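Local atomic coordinates of Ent-copalyl diphosphate synthase (Streptomyces platensis, PDB entry 5BP8), a protein that is a largely alpha-helical protein of the terpene cyclase kind, part of which belongs to the squalene-hopene cyclase C-terminal domain family. Residues K188-L193 against G203-E208; V239-D244 against S255-V260; T197-R202 against L228-D233; F338-V343 against D396-S401; P211-S216 against A299-P304. All blocks are in the same frame, centred on the assembly; numbering follows the deposited sequence.

From the N terminus, contact 1 is the first to open and closes a short loop round helix 193-196. Contact 3 opens within that loop and closes later, so the two cross; it ties the loop after helix 193-196 to the end of helix 221-228. Contact 5 crosses contact 3 in turn and closes a long loop between the approach to helix 221-228 and the approach to helix 307-319. Contact 2 lies wholly within that long loop, bringing helix 237-249 against the loop that follows it. Contact 4 comes last, in series with the rest, joining the loops that precede helices 349-365 and 402-416; Phe341 still reaches Pro304 of contact 5.

Contact 1: residues K188-L193 against G203-E208; sequences KLWHTL and GARPHE
Trp190 lays one face of its indole on the backbone of Ala204 and Arg205, joining the loops that flank the short helix 193-196 of this helical terpene cyclase fold. Backbone packs closely along the whole length of the indole. Ala204 CA makes a CH-pi contact, 3.5 Å from the centroid of the five-membered ring of Trp190 and only 13° off the normal, so CA stands almost directly above that ring. Farther along the same face Arg205 N lies 3.5 Å above the Trp190 plane. Alanine suits the place: its small side chain lets the backbone come down onto the indole, while its methyl CB still rests 3.6 Å from Trp190 CD1. Leu193 backs the same methyl more distantly, with CD2 4.2 Å from Ala204 CB, and continues the apolar patch onto Ala223 and Trp227 of helix 221-228. With CG beside its own backbone N and anti to the carbonyl carbon (chi1 -66°), Trp190 carries its ring out toward the opposite loop. Its NE1 proton is spent on Leu185 O, and Ala204 O accepts from Trp227 NE1, so both polar groups are satisfied beside the apolar packing.

The loose, solvent side is the outer chain of the exposed Arg205. Of its side chain, only CB and CG touch the ring, CG at 3.7 Å from Trp190 CH2; from CG to NE it runs on extended. Gly203, whose positive phi favours glycine, stands at the start of the 203-208 segment and brings its carbonyl oxygen obliquely to the ring, Gly203 O lying 3.5 Å from Trp190 CZ2.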
# COMPACT_ATOMS: atom_id res chain seq x y z
N LYS A 188 14.98 5.03 -1.76
CA LYS A 188 13.55 5.04 -1.47
C LYS A 188 12.72 5.62 -2.63
O LYS A 188 11.48 5.46 -2.65
CB LYS A 188 13.26 5.81 -0.19
CG LYS A 188 13.34 7.32 -0.36
CD LYS A 188 13.48 7.99 1.00
CE LYS A 188 12.25 7.77 1.86
NZ LYS A 188 12.33 8.50 3.17
N LEU A 189 13.37 6.34 -3.55
CA LEU A 189 12.69 6.88 -4.73
C LEU A 189 12.87 6.03 -5.98
O LEU A 189 12.32 6.36 -7.02
CB LEU A 189 13.18 8.31 -5.02
CG LEU A 189 12.79 9.31 -3.89
CD1 LEU A 189 13.44 10.66 -4.15
CD2 LEU A 189 11.28 9.45 -3.77
N TRP A 190 13.61 4.92 -5.91
CA TRP A 190 13.67 4.03 -7.07
C TRP A 190 12.29 3.53 -7.48
O TRP A 190 12.02 3.33 -8.65
CB TRP A 190 14.56 2.83 -6.80
CG TRP A 190 16.02 3.18 -6.60
CD1 TRP A 190 16.61 4.42 -6.71
CD2 TRP A 190 17.09 2.27 -6.26
NE1 TRP A 190 17.97 4.33 -6.44
CE2 TRP A 190 18.29 3.03 -6.17
CE3 TRP A 190 17.13 0.91 -5.98
CZ2 TRP A 190 19.52 2.45 -5.86
CZ3 TRP A 190 18.35 0.33 -5.65
CH2 TRP A 190 19.53 1.11 -5.59
N HIS A 191 11.43 3.32 -6.48
CA HIS A 191 10.05 2.90 -6.70
C HIS A 191 9.28 3.89 -7.59
O HIS A 191 8.26 3.49 -8.20
CB HIS A 191 9.35 2.79 -5.35
CG HIS A 191 8.02 2.13 -5.43
ND1 HIS A 191 7.87 0.78 -5.65
CD2 HIS A 191 6.76 2.63 -5.33
CE1 HIS A 191 6.59 0.48 -5.70
NE2 HIS A 191 5.89 1.58 -5.50
N THR A 192 9.75 5.15 -7.67
CA THR A 192 9.08 6.20 -8.42
C THR A 192 9.92 6.73 -9.60
O THR A 192 9.71 7.84 -10.12
CB THR A 192 8.56 7.31 -7.48
OG1 THR A 192 7.72 8.23 -8.21
CG2 THR A 192 9.61 8.05 -6.84
N LEU A 193 10.83 5.88 -10.08
CA LEU A 193 11.74 6.28 -11.14
C LEU A 193 11.00 6.86 -12.36
O LEU A 193 11.48 7.81 -12.98
CB LEU A 193 12.61 5.11 -11.58
CG LEU A 193 13.56 5.31 -12.78
CD1 LEU A 193 14.59 6.40 -12.49
CD2 LEU A 193 14.26 4.00 -13.13
N GLY A 203 20.82 6.03 -11.63
CA GLY A 203 21.44 5.39 -10.50
C GLY A 203 20.59 4.36 -9.77
O GLY A 203 21.03 3.80 -8.77
N ALA A 204 19.35 4.14 -10.23
CA ALA A 204 18.54 3.07 -9.69
C ALA A 204 19.11 1.73 -10.15
O ALA A 204 19.53 1.59 -11.30
CB ALA A 204 17.09 3.24 -10.10
N ARG A 205 19.13 0.77 -9.24
CA ARG A 205 19.73 -0.53 -9.49
C ARG A 205 18.69 -1.64 -9.41
O ARG A 205 18.09 -1.83 -8.39
CB ARG A 205 20.79 -0.82 -8.44
CG ARG A 205 21.87 0.24 -8.32
CD ARG A 205 23.04 -0.39 -7.60
NE ARG A 205 23.98 0.58 -7.07
CZ ARG A 205 25.22 0.28 -6.70
NH1 ARG A 205 25.68 -0.96 -6.83
NH2 ARG A 205 26.01 1.23 -6.22
N PRO A 206 18.54 -2.41 -10.50
CA PRO A 206 17.62 -3.54 -10.42
C PRO A 206 18.02 -4.52 -9.33
O PRO A 206 19.23 -4.74 -9.05
CB PRO A 206 17.73 -4.18 -11.82
CG PRO A 206 18.23 -3.08 -12.69
CD PRO A 206 19.15 -2.29 -11.82
N HIS A 207 17.01 -5.12 -8.72
CA HIS A 207 17.23 -6.22 -7.81
C HIS A 207 18.02 -7.34 -8.52
O HIS A 207 17.72 -7.73 -9.63
CB HIS A 207 15.89 -6.75 -7.28
CG HIS A 207 16.01 -8.01 -6.48
ND1 HIS A 207 16.69 -8.07 -5.29
CD2 HIS A 207 15.54 -9.25 -6.70
CE1 HIS A 207 16.66 -9.30 -4.83
NE2 HIS A 207 15.95 -10.04 -5.66
N GLU A 208 19.03 -7.85 -7.82
CA GLU A 208 19.89 -8.92 -8.32
C GLU A 208 20.06 -9.88 -7.16
O GLU A 208 20.38 -9.47 -6.07
CB GLU A 208 21.27 -8.38 -8.66
CG GLU A 208 21.37 -7.66 -9.97
CD GLU A 208 22.82 -7.49 -10.40
OE1 GLU A 208 23.58 -8.49 -10.36
OE2 GLU A 208 23.19 -6.36 -10.77

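Contact 2: residues V239-D244 against S255-V260; sequences VAYLRD and SITPIV
Tyr241, on helix 237-249, reaches across to the loop that follows the helix and gives its phenol proton to the backbone at Thr257. The loop comes up to that point through Ser255 and Ile256, both of which start their side chains away from the helix; Ser255 OG bonds instead to Asp497. At Thr257 the contact is made. Tyr241 OH donates to Thr257 O at 2.7 Å, a short bond, with the oxygen near the plane of the ring at its hydroxyl edge and the donor tilted 23° from the carbonyl plane. Tyrosine suits the place because it joins a long apolar ring to one polar end. The threonine turns its methyl to that end, CG2 lying 3.5 Å from Tyr241 OH, since OG1 takes the place anti to the backbone N (chi1 -173°). Pro258 follows through a cis peptide bond, and its CD stands 4.4 Å from Tyr241 CE1, a looser apolar touch. Ile259 then occupies the N-cap of the next helix, which Val260 begins. The buried contact joins helix 237-249 to the loop leading into helix 260-274, with Pro221 and Thr224 of helix 221-228 packing against Tyr241.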
# COMPACT_ATOMS: atom_id res chain seq x y z
N VAL A 239 12.68 -7.61 -17.99
CA VAL A 239 11.65 -8.03 -18.91
C VAL A 239 10.89 -9.23 -18.38
O VAL A 239 9.66 -9.28 -18.48
CB VAL A 239 12.22 -8.30 -20.33
CG1 VAL A 239 11.16 -8.94 -21.21
CG2 VAL A 239 12.69 -7.00 -20.95
N ALA A 240 11.59 -10.20 -17.77
CA ALA A 240 10.96 -11.37 -17.21
C ALA A 240 10.07 -10.99 -16.02
O ALA A 240 8.98 -11.55 -15.84
CB ALA A 240 12.01 -12.37 -16.75
N TYR A 241 10.54 -10.05 -15.21
CA TYR A 241 9.70 -9.56 -14.10
C TYR A 241 8.39 -8.97 -14.62
O TYR A 241 7.31 -9.38 -14.17
CB TYR A 241 10.48 -8.54 -13.30
CG TYR A 241 9.70 -7.69 -12.34
CD1 TYR A 241 9.31 -8.17 -11.10
CD2 TYR A 241 9.41 -6.35 -12.65
CE1 TYR A 241 8.59 -7.35 -10.19
CE2 TYR A 241 8.74 -5.54 -11.76
CZ TYR A 241 8.34 -6.03 -10.55
OH TYR A 241 7.70 -5.16 -9.69
N LEU A 242 8.47 -8.06 -15.59
CA LEU A 242 7.26 -7.45 -16.17
C LEU A 242 6.34 -8.51 -16.78
O LEU A 242 5.11 -8.48 -16.56
CB LEU A 242 7.61 -6.37 -17.19
CG LEU A 242 8.20 -5.11 -16.59
CD1 LEU A 242 8.55 -4.10 -17.67
CD2 LEU A 242 7.23 -4.50 -15.58
N ARG A 243 6.92 -9.46 -17.52
CA ARG A 243 6.12 -10.54 -18.09
C ARG A 243 5.42 -11.36 -17.01
O ARG A 243 4.23 -11.65 -17.13
CB ARG A 243 6.98 -11.44 -18.99
CG ARG A 243 7.42 -10.72 -20.27
CD ARG A 243 8.49 -11.49 -21.04
NE ARG A 243 8.69 -10.95 -22.39
CZ ARG A 243 9.64 -11.34 -23.25
NH1 ARG A 243 10.52 -12.28 -22.92
NH2 ARG A 243 9.71 -10.77 -24.44
N ASP A 244 6.16 -11.73 -15.98
CA ASP A 244 5.58 -12.54 -14.89
C ASP A 244 4.45 -11.81 -14.19
O ASP A 244 3.39 -12.39 -13.90
CB ASP A 244 6.63 -12.92 -13.87
CG ASP A 244 7.58 -14.02 -14.36
OD1 ASP A 244 7.24 -14.74 -15.33
OD2 ASP A 244 8.67 -14.13 -13.76
N SER A 255 0.95 -1.82 -8.22
CA SER A 255 1.99 -0.78 -8.18
C SER A 255 3.23 -1.19 -7.36
O SER A 255 4.27 -0.52 -7.41
CB SER A 255 1.40 0.52 -7.64
OG SER A 255 1.10 0.44 -6.25
N ILE A 256 3.08 -2.26 -6.58
CA ILE A 256 4.15 -2.77 -5.75
C ILE A 256 4.08 -4.29 -5.74
O ILE A 256 3.01 -4.86 -5.48
CB ILE A 256 4.12 -2.17 -4.31
CG1 ILE A 256 5.30 -2.68 -3.48
CG2 ILE A 256 2.79 -2.41 -3.63
CD1 ILE A 256 5.48 -1.95 -2.17
N THR A 257 5.17 -4.92 -6.17
CA THR A 257 5.30 -6.38 -6.16
C THR A 257 6.76 -6.73 -6.38
O THR A 257 7.42 -6.12 -7.20
CB THR A 257 4.39 -7.06 -7.19
OG1 THR A 257 4.44 -8.49 -7.02
CG2 THR A 257 4.77 -6.67 -8.63
N PRO A 258 7.29 -7.68 -5.59
CA PRO A 258 6.70 -8.40 -4.47
C PRO A 258 6.54 -7.54 -3.22
O PRO A 258 7.10 -6.43 -3.13
CB PRO A 258 7.73 -9.52 -4.16
CG PRO A 258 8.90 -9.28 -5.02
CD PRO A 258 8.71 -8.04 -5.82
N ILE A 259 5.79 -8.09 -2.28
CA ILE A 259 5.65 -7.56 -0.92
C ILE A 259 5.91 -8.66 0.13
O ILE A 259 5.38 -8.64 1.24
CB ILE A 259 4.25 -6.97 -0.69
CG1 ILE A 259 3.13 -7.99 -0.92
CG2 ILE A 259 4.04 -5.72 -1.52
CD1 ILE A 259 1.85 -7.61 -0.23
N VAL A 260 6.73 -9.64 -0.25
CA VAL A 260 6.87 -10.90 0.51
C VAL A 260 7.08 -10.73 2.04
O VAL A 260 6.38 -11.36 2.82
CB VAL A 260 7.94 -11.79 -0.14
CG1 VAL A 260 9.31 -11.14 -0.20
CG2 VAL A 260 8.02 -13.15 0.54

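Contact 3: residues T197-R202 against L228-D233; sequences TRDGTR and LGAAPD
Asp199 points its carboxylate across to the turn of chain at Gly229 and Ala230, and the two oxygens do different work. OD2 accepts from the backbone: Ala230 N donates to Asp199 OD2 at 3.2 Å, with a bent N-H...O angle of 140°. The donor does not approach in the carboxylate plane; the N-H comes down on OD2 from above it, 65° out. OD1 lies over the glycine instead, 3.3 Å from Gly229 CA, and the methyl of Ala230 comes alongside, its CB 3.8 Å from Asp199 OD2. The carboxylate is carried there because CG stands anti to the backbone N (chi1 -177°), which takes it out from its own loop and nearer the other.

On the facing side, Gly229 is the first residue beyond helix 221-228 to leave helical angles, and it does so with positive phi, which glycine adopts readily. Buried and lacking a side chain, it lets the exposed aspartate settle directly on its backbone, and the two CA atoms, of Asp199 and Gly229, are 4.5 Å apart.

The aspartate's own backbone is steadied by an ST turn, in which Asp199 N donates to Thr197 OG1 at 3.2 Å; threonine supplies the acceptor two residues earlier. Next to it Arg198 turns elsewhere, making salt bridges to Glu80 and Asp137. Gly200 adds a backbone hydrogen bond to Ala226, within helix 221-228.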
# COMPACT_ATOMS: atom_id res chain seq x y z
N THR A 197 11.95 9.99 -15.03
CA THR A 197 12.25 9.79 -16.43
C THR A 197 11.41 8.68 -17.01
O THR A 197 11.15 7.71 -16.32
CB THR A 197 13.76 9.45 -16.66
OG1 THR A 197 14.01 9.31 -18.08
CG2 THR A 197 14.16 8.18 -15.96
N ARG A 198 11.01 8.84 -18.27
CA ARG A 198 10.27 7.81 -18.98
C ARG A 198 11.18 6.71 -19.47
O ARG A 198 10.70 5.62 -19.80
CB ARG A 198 9.54 8.40 -20.19
CG ARG A 198 8.48 9.41 -19.81
CD ARG A 198 7.84 9.98 -21.05
NE ARG A 198 7.12 8.95 -21.77
CZ ARG A 198 5.82 8.71 -21.65
NH1 ARG A 198 5.05 9.40 -20.81
NH2 ARG A 198 5.28 7.74 -22.36
N ASP A 199 12.47 7.01 -19.59
CA ASP A 199 13.44 6.11 -20.18
C ASP A 199 14.82 6.52 -19.69
O ASP A 199 15.41 7.46 -20.19
CB ASP A 199 13.36 6.18 -21.71
CG ASP A 199 14.29 5.23 -22.41
OD1 ASP A 199 15.28 4.77 -21.81
OD2 ASP A 199 14.06 4.96 -23.62
N GLY A 200 15.29 5.85 -18.65
CA GLY A 200 16.59 6.16 -18.06
C GLY A 200 16.78 5.44 -16.75
O GLY A 200 15.87 4.79 -16.26
N THR A 201 17.98 5.50 -16.20
CA THR A 201 18.32 4.67 -15.04
C THR A 201 18.56 5.50 -13.79
O THR A 201 18.11 5.12 -12.70
CB THR A 201 19.56 3.81 -15.34
OG1 THR A 201 20.63 4.66 -15.79
CG2 THR A 201 19.21 2.83 -16.46
N ARG A 202 19.28 6.62 -13.92
CA ARG A 202 19.38 7.59 -12.81
C ARG A 202 19.98 7.04 -11.50
O ARG A 202 19.72 7.56 -10.39
CB ARG A 202 18.01 8.19 -12.50
CG ARG A 202 17.30 8.79 -13.70
CD ARG A 202 17.82 10.18 -13.93
NE ARG A 202 17.42 10.74 -15.20
CZ ARG A 202 17.33 12.04 -15.45
NH1 ARG A 202 17.59 12.92 -14.49
NH2 ARG A 202 16.96 12.44 -16.65
N LEU A 228 14.22 0.06 -18.09
CA LEU A 228 14.50 -0.74 -19.29
C LEU A 228 14.49 0.06 -20.57
O LEU A 228 15.15 -0.31 -21.53
CB LEU A 228 13.43 -1.84 -19.44
CG LEU A 228 13.54 -2.99 -18.44
CD1 LEU A 228 12.27 -3.83 -18.41
CD2 LEU A 228 14.75 -3.90 -18.68
N GLY A 229 13.69 1.11 -20.62
CA GLY A 229 13.62 1.95 -21.78
C GLY A 229 12.69 1.42 -22.87
O GLY A 229 11.97 0.42 -22.70
N ALA A 230 12.73 2.10 -24.01
CA ALA A 230 11.74 1.93 -25.05
C ALA A 230 11.90 0.62 -25.80
O ALA A 230 10.90 0.05 -26.25
CB ALA A 230 11.77 3.11 -25.99
N ALA A 231 13.13 0.11 -25.90
CA ALA A 231 13.33 -1.15 -26.63
C ALA A 231 14.29 -2.04 -25.87
O ALA A 231 15.45 -2.17 -26.24
CB ALA A 231 13.85 -0.86 -28.04
N PRO A 232 13.81 -2.68 -24.79
CA PRO A 232 14.74 -3.44 -23.98
C PRO A 232 15.21 -4.74 -24.62
O PRO A 232 14.53 -5.31 -25.47
CB PRO A 232 13.94 -3.75 -22.71
CG PRO A 232 12.52 -3.63 -23.09
CD PRO A 232 12.43 -2.71 -24.27
N ASP A 233 16.37 -5.22 -24.17
CA ASP A 233 16.87 -6.54 -24.54
C ASP A 233 15.87 -7.56 -24.01
O ASP A 233 15.55 -7.53 -22.82
CB ASP A 233 18.24 -6.73 -23.90
CG ASP A 233 18.83 -8.11 -24.12
OD1 ASP A 233 18.22 -8.99 -24.76
OD2 ASP A 233 19.94 -8.31 -23.60

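Contact 4: residues F338-V343 against D396-S401; sequences FSCFGV and DKWHAS. With SO4 (sulfate ion), chain B.
The indole of Trp398 meets Phe341 and Cys340 across the contact, while one of its faces is spanned by its neighbour Lys397, whose CG lies 3.6 Å above the plane and over the centre. Phe341 presents an edge to the indole, near its own ring plane, with CE1 3.8 Å from Trp398 CH2. Cys340 SG is 3.5 Å from Trp398 NE1 and its line to the centroid of the five-membered ring runs 68° off the normal, an oblique sulfur-aromatic contact. SG reaches the indole because it stands anti to the backbone N (chi1 -175°). Cysteine suits the site, being small and polarisable beside a broad aromatic ring.

Trp398 itself is positioned by a type I turn from Asp396 to His399 and an Asx turn, in which Trp398 N donates to Asp396 OD2 at 3.1 Å; Ser348 and Ser350 hold the same carboxylate. Past the indole, Lys397 NZ bonds to sulfate O1 at 2.9 Å, to sulfate O3 at 3.1 Å and to Thr346 O, and Arg345 and Thr346 give the sulfate their backbone N-H groups. The segments therefore meet through apolar and sulfur-aromatic packing, whereas the lysine's charge is probably balanced by an anion that may come from the crystallisation liquor.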
# COMPACT_ATOMS: atom_id res chain seq x y z
N PHE A 338 9.76 7.24 17.02
CA PHE A 338 10.62 6.60 16.05
C PHE A 338 10.21 6.98 14.64
O PHE A 338 9.02 7.06 14.35
CB PHE A 338 10.54 5.08 16.19
CG PHE A 338 11.34 4.53 17.34
CD1 PHE A 338 10.94 4.76 18.66
CD2 PHE A 338 12.49 3.80 17.10
CE1 PHE A 338 11.68 4.26 19.71
CE2 PHE A 338 13.25 3.31 18.16
CZ PHE A 338 12.84 3.55 19.46
N SER A 339 11.19 7.20 13.77
CA SER A 339 10.88 7.42 12.36
C SER A 339 10.67 6.08 11.65
O SER A 339 11.09 5.04 12.15
CB SER A 339 11.98 8.19 11.64
OG SER A 339 13.17 7.42 11.62
N CYS A 340 10.03 6.12 10.48
CA CYS A 340 9.76 4.90 9.72
C CYS A 340 10.89 4.65 8.72
O CYS A 340 11.48 3.55 8.66
CB CYS A 340 8.41 4.98 8.99
SG CYS A 340 7.98 3.42 8.16
N PHE A 341 11.24 5.70 7.98
CA PHE A 341 12.45 5.69 7.18
C PHE A 341 13.46 6.59 7.87
O PHE A 341 13.14 7.26 8.87
CB PHE A 341 12.16 6.12 5.74
CG PHE A 341 11.45 5.08 4.94
CD1 PHE A 341 10.06 4.95 4.99
CD2 PHE A 341 12.17 4.20 4.13
CE1 PHE A 341 9.42 3.97 4.27
CE2 PHE A 341 11.52 3.21 3.41
CZ PHE A 341 10.14 3.11 3.45
N GLY A 342 14.70 6.57 7.41
CA GLY A 342 15.71 7.40 8.09
C GLY A 342 15.42 8.90 8.04
O GLY A 342 15.63 9.62 9.03
N VAL A 343 14.91 9.34 6.89
CA VAL A 343 14.55 10.71 6.65
C VAL A 343 13.06 10.73 6.27
O VAL A 343 12.65 10.00 5.37
CB VAL A 343 15.35 11.34 5.48
CG1 VAL A 343 14.95 12.80 5.31
CG2 VAL A 343 16.84 11.24 5.75
N ASP A 396 -3.02 7.41 10.13
CA ASP A 396 -1.66 7.02 9.83
C ASP A 396 -1.34 7.36 8.38
O ASP A 396 -2.20 7.28 7.51
CB ASP A 396 -1.44 5.53 10.02
CG ASP A 396 -0.01 5.10 9.74
OD1 ASP A 396 0.89 5.62 10.43
OD2 ASP A 396 0.22 4.24 8.85
N LYS A 397 -0.08 7.71 8.15
CA LYS A 397 0.38 8.09 6.83
C LYS A 397 0.35 6.99 5.79
O LYS A 397 0.39 7.29 4.61
CB LYS A 397 1.81 8.68 6.90
CG LYS A 397 2.90 7.67 7.14
CD LYS A 397 4.25 8.35 7.40
CE LYS A 397 4.80 9.02 6.15
NZ LYS A 397 6.19 9.49 6.36
N TRP A 398 0.40 5.71 6.18
CA TRP A 398 0.54 4.62 5.21
C TRP A 398 -0.79 4.07 4.69
O TRP A 398 -0.77 3.20 3.85
CB TRP A 398 1.35 3.45 5.80
CG TRP A 398 2.75 3.85 6.22
CD1 TRP A 398 3.31 3.70 7.46
CD2 TRP A 398 3.75 4.51 5.41
NE1 TRP A 398 4.61 4.20 7.46
CE2 TRP A 398 4.89 4.71 6.22
CE3 TRP A 398 3.79 4.93 4.07
CZ2 TRP A 398 6.05 5.34 5.74
CZ3 TRP A 398 4.95 5.56 3.60
CH2 TRP A 398 6.07 5.75 4.43
N HIS A 399 -1.91 4.54 5.22
CA HIS A 399 -3.18 3.89 4.97
C HIS A 399 -4.27 4.94 4.93
O HIS A 399 -4.31 5.87 5.75
CB HIS A 399 -3.40 2.85 6.05
CG HIS A 399 -4.34 1.74 5.71
ND1 HIS A 399 -5.70 1.92 5.60
CD2 HIS A 399 -4.13 0.42 5.52
CE1 HIS A 399 -6.28 0.77 5.35
NE2 HIS A 399 -5.35 -0.16 5.31
N ALA A 400 -5.19 4.79 3.98
CA ALA A 400 -6.33 5.69 3.83
C ALA A 400 -7.40 5.61 4.93
O ALA A 400 -8.20 6.52 5.05
CB ALA A 400 -7.00 5.41 2.48
N SER A 401 -7.45 4.51 5.68
CA SER A 401 -8.51 4.25 6.64
C SER A 401 -8.13 4.57 8.10
O SER A 401 -7.09 4.11 8.60
CB SER A 401 -8.90 2.78 6.58
OG SER A 401 -9.94 2.53 7.49
S SO4 B . 7.35 11.97 4.08
O1 SO4 B . 6.74 12.20 5.42
O2 SO4 B . 8.60 12.81 4.04
O3 SO4 B . 7.61 10.59 3.81
O4 SO4 B . 6.43 12.52 3.08

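Contact 5: residues P211-S216 against A299-P304; sequences PPHNGS and AAPGLP
The carbonyl oxygen of His213, the residue whose ring reaches Pro301, is gripped twice by Ser216, from OG at 2.8 Å and from the backbone N at 3.0 Å. The backbone bond closes a type II beta turn from His213 to Ser216, and the serine hydroxyl, donating in the carbonyl plane, reinforces it. Gly215 suits the third position, where phi is positive. A second type II turn faces it, from Ala300 to Leu303, with Pro301 and Gly302 in the two central places that favour proline and glycine; its own closing bond is weak.

Between the turns runs a short bond, straight at the histidine: His213 NE2 donates to Pro301 O at 2.8 Å with an N-H...O angle of 163°. The oxygen lies in the imidazole plane, but the donor stands 41° out of the carbonyl plane. With chi1 at 59°, CG lies between the backbone N and the carbonyl carbon, swinging the ring across to the proline. Histidine suits the place: its flat ring carries an N-H out to Pro301 O while stacking on His207, which also touches Pro301. The two side chains run at about a right angle, Pro301 CB lying 3.9 Å from His213 NE2.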
# COMPACT_ATOMS: atom_id res chain seq x y z
N PRO A 211 15.39 -14.89 -6.46
CA PRO A 211 14.10 -14.86 -7.12
C PRO A 211 13.01 -14.44 -6.13
O PRO A 211 13.23 -14.47 -4.91
CB PRO A 211 13.92 -16.30 -7.63
CG PRO A 211 14.84 -17.13 -6.79
CD PRO A 211 16.01 -16.23 -6.53
N PRO A 212 11.83 -14.06 -6.64
CA PRO A 212 11.39 -14.24 -8.01
C PRO A 212 11.41 -13.02 -8.91
O PRO A 212 10.95 -13.10 -10.05
CB PRO A 212 9.92 -14.65 -7.81
CG PRO A 212 9.50 -13.86 -6.63
CD PRO A 212 10.71 -13.74 -5.75
N HIS A 213 11.99 -11.92 -8.44
CA HIS A 213 11.82 -10.62 -9.09
C HIS A 213 13.13 -9.99 -9.50
O HIS A 213 13.25 -8.77 -9.55
CB HIS A 213 11.04 -9.70 -8.19
CG HIS A 213 11.69 -9.46 -6.87
ND1 HIS A 213 12.08 -10.49 -6.04
CD2 HIS A 213 11.94 -8.32 -6.21
CE1 HIS A 213 12.57 -9.98 -4.92
NE2 HIS A 213 12.51 -8.67 -5.01
N ASN A 214 14.14 -10.80 -9.83
CA ASN A 214 15.37 -10.22 -10.38
C ASN A 214 15.06 -9.30 -11.56
O ASN A 214 14.26 -9.64 -12.43
CB ASN A 214 16.33 -11.32 -10.81
CG ASN A 214 17.06 -11.93 -9.65
OD1 ASN A 214 17.53 -11.23 -8.76
ND2 ASN A 214 17.15 -13.25 -9.63
N GLY A 215 15.71 -8.15 -11.58
CA GLY A 215 15.50 -7.14 -12.61
C GLY A 215 14.49 -6.05 -12.27
O GLY A 215 14.47 -5.00 -12.93
N SER A 216 13.63 -6.29 -11.28
CA SER A 216 12.70 -5.25 -10.82
C SER A 216 13.47 -4.08 -10.22
O SER A 216 14.56 -4.25 -9.63
CB SER A 216 11.70 -5.79 -9.80
OG SER A 216 12.36 -6.29 -8.65
N ALA A 299 9.92 -4.16 2.93
CA ALA A 299 8.72 -4.91 2.59
C ALA A 299 9.05 -6.10 1.67
O ALA A 299 8.30 -7.10 1.63
CB ALA A 299 7.71 -4.00 1.93
N ALA A 300 10.16 -5.98 0.96
CA ALA A 300 10.65 -7.00 0.05
C ALA A 300 12.11 -6.71 -0.34
O ALA A 300 12.57 -5.57 -0.23
CB ALA A 300 9.80 -7.06 -1.20
N PRO A 301 12.82 -7.74 -0.86
CA PRO A 301 14.17 -7.42 -1.34
C PRO A 301 14.09 -6.40 -2.50
O PRO A 301 13.18 -6.46 -3.35
CB PRO A 301 14.72 -8.78 -1.80
CG PRO A 301 13.85 -9.82 -1.16
CD PRO A 301 12.50 -9.17 -0.93
N GLY A 302 15.05 -5.48 -2.55
CA GLY A 302 15.06 -4.44 -3.59
C GLY A 302 14.51 -3.09 -3.17
O GLY A 302 14.53 -2.13 -3.95
N LEU A 303 14.02 -3.02 -1.93
CA LEU A 303 13.54 -1.80 -1.30
C LEU A 303 14.41 -1.46 -0.06
O LEU A 303 15.07 -2.33 0.49
CB LEU A 303 12.08 -1.97 -0.86
CG LEU A 303 11.03 -2.06 -1.98
CD1 LEU A 303 9.73 -2.60 -1.45
CD2 LEU A 303 10.78 -0.71 -2.62
N PRO A 304 14.44 -0.19 0.35
CA PRO A 304 15.24 0.17 1.54
C PRO A 304 14.52 -0.27 2.79
O PRO A 304 13.29 -0.32 2.82
CB PRO A 304 15.31 1.71 1.47
CG PRO A 304 14.16 2.13 0.63
CD PRO A 304 13.86 1.00 -0.30